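Local structure of alcohol dehydrogenase (Aeropyrum pernix, 1H2B) at residues Y174-K179 with V257-V262. The protein probably oxidises alcohols with NAD+ as a zinc-containing alcohol dehydrogenase, and binds zinc and the dinucleotide. Sequence-based numbering, arbitrary orientation.
Sequences YRAVKK and VAMDFV. With NAJ (nicotinamide-adenine-dinucleotide (acidic form)), chain I.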
loop_
_atom_site.group_PDB
_atom_site.type_symbol
_atom_site.label_atom_id
_atom_site.label_comp_id
_atom_site.label_asym_id
_atom_site.label_seq_id
_atom_site.Cartn_x
_atom_site.Cartn_y
_atom_site.Cartn_z
ATOM N N TYR B 174 -12.711 4.428 13.793
ATOM C CA TYR B 174 -11.986 3.244 13.319
ATOM C C TYR B 174 -11.414 3.400 11.918
ATOM O O TYR B 174 -10.216 3.114 11.706
ATOM C CB TYR B 174 -12.952 2.009 13.392
ATOM C CG TYR B 174 -12.291 0.730 13.005
ATOM C CD1 TYR B 174 -12.597 0.122 11.793
ATOM C CD2 TYR B 174 -11.396 0.116 13.884
ATOM C CE1 TYR B 174 -11.993 -1.053 11.423
ATOM C CE2 TYR B 174 -10.779 -1.069 13.537
ATOM C CZ TYR B 174 -11.080 -1.638 12.295
ATOM O OH TYR B 174 -10.458 -2.833 11.968
ATOM N N ARG B 175 -12.223 3.918 10.978
ATOM C CA ARG B 175 -11.680 4.196 9.645
ATOM C C ARG B 175 -10.563 5.209 9.711
ATOM O O ARG B 175 -9.523 5.057 9.039
ATOM C CB ARG B 175 -12.762 4.675 8.684
ATOM C CG ARG B 175 -12.236 4.898 7.256
ATOM C CD ARG B 175 -13.393 5.243 6.361
ATOM N NE ARG B 175 -13.085 5.560 4.973
ATOM C CZ ARG B 175 -13.188 4.717 3.958
ATOM N NH1 ARG B 175 -13.502 3.442 4.148
ATOM N NH2 ARG B 175 -12.972 5.136 2.726
ATOM N N ALA B 176 -10.733 6.248 10.534
ATOM C CA ALA B 176 -9.690 7.246 10.640
ATOM C C ALA B 176 -8.417 6.677 11.238
ATOM O O ALA B 176 -7.329 7.044 10.822
ATOM C CB ALA B 176 -10.236 8.449 11.488
ATOM N N VAL B 177 -8.549 5.802 12.245
ATOM C CA VAL B 177 -7.361 5.186 12.859
ATOM C C VAL B 177 -6.697 4.234 11.873
ATOM O O VAL B 177 -5.456 4.152 11.850
ATOM C CB VAL B 177 -7.719 4.525 14.213
ATOM C CG1 VAL B 177 -6.569 3.579 14.665
ATOM C CG2 VAL B 177 -8.011 5.633 15.279
ATOM N N LYS B 178 -7.481 3.512 11.077
ATOM C CA LYS B 178 -6.882 2.715 9.967
ATOM C C LYS B 178 -6.047 3.580 9.065
ATOM O O LYS B 178 -4.907 3.203 8.714
ATOM C CB LYS B 178 -7.959 2.026 9.147
ATOM C CG LYS B 178 -8.686 0.958 9.911
ATOM C CD LYS B 178 -9.370 -0.016 8.949
ATOM C CE LYS B 178 -9.055 -1.440 9.319
ATOM N NZ LYS B 178 -9.292 -2.497 8.267
ATOM N N LYS B 179 -6.555 4.754 8.672
ATOM C CA LYS B 179 -5.742 5.670 7.878
ATOM C C LYS B 179 -4.446 6.035 8.621
ATOM O O LYS B 179 -3.343 5.937 8.071
ATOM C CB LYS B 179 -6.501 6.974 7.547
ATOM C CG LYS B 179 -7.649 6.832 6.557
ATOM C CD LYS B 179 -8.184 8.230 6.330
ATOM C CE LYS B 179 -9.112 8.275 5.137
ATOM N NZ LYS B 179 -10.271 7.401 5.344
ATOM N N VAL B 257 1.276 11.815 12.936
ATOM C CA VAL B 257 -0.141 11.904 12.527
ATOM C C VAL B 257 -0.858 12.761 13.573
ATOM O O VAL B 257 -0.612 12.611 14.766
ATOM C CB VAL B 257 -0.829 10.550 12.512
ATOM C CG1 VAL B 257 -2.329 10.723 12.204
ATOM C CG2 VAL B 257 -0.226 9.621 11.422
ATOM N N ALA B 258 -1.665 13.718 13.094
ATOM C CA ALA B 258 -2.618 14.401 13.986
ATOM C C ALA B 258 -4.006 14.073 13.497
ATOM O O ALA B 258 -4.205 13.906 12.297
ATOM C CB ALA B 258 -2.406 15.906 13.950
ATOM N N MET B 259 -4.965 13.968 14.423
ATOM C CA MET B 259 -6.332 13.563 14.077
ATOM C C MET B 259 -7.257 14.581 14.695
ATOM O O MET B 259 -7.281 14.714 15.901
ATOM C CB MET B 259 -6.619 12.154 14.642
ATOM C CG MET B 259 -5.576 11.102 14.142
ATOM S SD MET B 259 -6.053 9.489 14.668
ATOM C CE MET B 259 -7.355 9.108 13.510
ATOM N N ASP B 260 -8.001 15.330 13.862
ATOM C CA ASP B 260 -8.885 16.354 14.417
ATOM C C ASP B 260 -10.284 15.770 14.552
ATOM O O ASP B 260 -10.969 15.573 13.530
ATOM C CB ASP B 260 -8.912 17.554 13.469
ATOM C CG ASP B 260 -9.733 18.687 14.021
ATOM O OD1 ASP B 260 -10.485 18.459 14.988
ATOM O OD2 ASP B 260 -9.654 19.837 13.544
ATOM N N PHE B 261 -10.646 15.415 15.798
ATOM C CA PHE B 261 -11.992 14.933 16.129
ATOM C C PHE B 261 -12.839 16.024 16.776
ATOM O O PHE B 261 -13.720 15.728 17.590
ATOM C CB PHE B 261 -11.884 13.703 17.075
ATOM C CG PHE B 261 -11.401 12.482 16.392
ATOM C CD1 PHE B 261 -10.085 12.027 16.539
ATOM C CD2 PHE B 261 -12.296 11.718 15.652
ATOM C CE1 PHE B 261 -9.670 10.807 15.918
ATOM C CE2 PHE B 261 -11.878 10.524 14.991
ATOM C CZ PHE B 261 -10.553 10.049 15.177
ATOM N N VAL B 262 -12.556 17.278 16.400
ATOM C CA VAL B 262 -13.337 18.440 16.885
ATOM C C VAL B 262 -13.938 19.193 15.682
ATOM O O VAL B 262 -15.181 19.360 15.576
ATOM C CB VAL B 262 -12.440 19.415 17.647
ATOM C CG1 VAL B 262 -13.322 20.551 18.274
ATOM C CG2 VAL B 262 -11.644 18.678 18.758
HETATM P PA NAJ I . -18.124 15.943 20.810
HETATM O O1A NAJ I . -18.857 17.228 21.077
HETATM O O2A NAJ I . -18.495 14.683 21.609
HETATM O O5B NAJ I . -16.559 16.073 21.099
HETATM C C5B NAJ I . -15.811 17.250 20.763
HETATM C C4B NAJ I . -14.646 17.239 21.738
HETATM O O4B NAJ I . -13.741 18.281 21.318
HETATM C C3B NAJ I . -15.053 17.480 23.192
HETATM O O3B NAJ I . -14.460 16.518 24.079
HETATM C C2B NAJ I . -14.508 18.891 23.367
HETATM O O2B NAJ I . -14.222 19.240 24.731
HETATM C C1B NAJ I . -13.249 18.914 22.492
HETATM N N9A NAJ I . -12.781 20.246 22.113
HETATM C C8A NAJ I . -13.498 21.426 21.867
HETATM N N7A NAJ I . -12.630 22.411 21.508
HETATM C C5A NAJ I . -11.373 21.879 21.530
HETATM C C6A NAJ I . -10.126 22.391 21.267
HETATM N N6A NAJ I . -9.918 23.674 20.942
HETATM N N1A NAJ I . -9.048 21.546 21.317
HETATM C C2A NAJ I . -9.166 20.220 21.695
HETATM N N3A NAJ I . -10.395 19.734 21.978
HETATM C C4A NAJ I . -11.476 20.555 21.900
HETATM O O3 NAJ I . -18.246 15.688 19.246
HETATM P PN NAJ I . -18.335 14.291 18.442
HETATM O O1N NAJ I . -19.721 13.849 18.351
HETATM O O2N NAJ I . -17.301 13.368 18.951
HETATM O O5D NAJ I . -17.983 14.825 16.969
HETATM C C5D NAJ I . -16.661 15.306 16.732
HETATM C C4D NAJ I . -16.621 16.012 15.387
HETATM O O4D NAJ I . -16.695 15.007 14.360
HETATM C C3D NAJ I . -17.814 16.932 15.129
HETATM O O3D NAJ I . -17.389 17.970 14.226
HETATM C C2D NAJ I . -18.807 16.011 14.407
HETATM O O2D NAJ I . -19.780 16.662 13.639
HETATM C C1D NAJ I . -17.799 15.255 13.523
HETATM N N1N NAJ I . -18.222 14.001 12.899
HETATM C C2N NAJ I . -17.577 13.659 11.747
HETATM C C3N NAJ I . -17.871 12.456 11.128
HETATM C C7N NAJ I . -17.206 12.119 9.834
HETATM O O7N NAJ I . -17.621 10.974 9.266
HETATM N N7N NAJ I . -16.215 12.812 9.265
HETATM C C4N NAJ I . -18.821 11.530 11.671
HETATM C C5N NAJ I . -19.317 11.872 12.961
HETATM C C6N NAJ I . -19.045 13.099 13.536
#
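Met259 reaches from its strand to the helix and sets its terminal methyl against the backbone between Ala176 and Val177. Its CE lies 3.4 Å from Ala176 O and 3.6 Å from Ala176 CB, while Val177 closes in from the flank, with CG2 4.0 Å from that same CE. The side chains of Met259 and Val177 cross at about a right angle. Extended through chi2 (-174°), the Met259 chain bends at its last torsion (chi3 77°), which turns the methyl toward the helix, nearer to it than the sulfur. Ala176 CB is the shared point: besides Met259 CE it meets the far end of the Phe261 ring, CZ at 4.0 Å, in an oblique approach. All four residues are buried, and apolar packing joins the helix to the strand here.

Just past the strand, the chain turns to the dinucleotide. Asp260 OD1 accepts from Val262 N (2.8 Å), nearly along the carboxylate C-O axis, in an Asx turn. Val262 O in turn accepts a hydrogen bond from O3D of the nicotinamide-side ribose, 2.9 Å away. The valine's two methyls lie against one face of the adenine, CG1 under C8A and N7A, CG2 under N3A and 3.3 Å from the ribose oxygen O4B. A glycine in place of Val262 removes both methyls and would probably leave that face of the adenine and the ribose beside it without their apolar support.

This is the carboxyl end of a central strand in the parallel Rossmann sheet. Strand 255-260 runs between 189-193 and 279-283; Phe261 also touches Ile192 on the former and Ala202 on helix 197-209. Helix 166-181 packs over Met259, with Val177 reaching Met209 of helix 197-209 and Tyr174 leaning on helix 312-323.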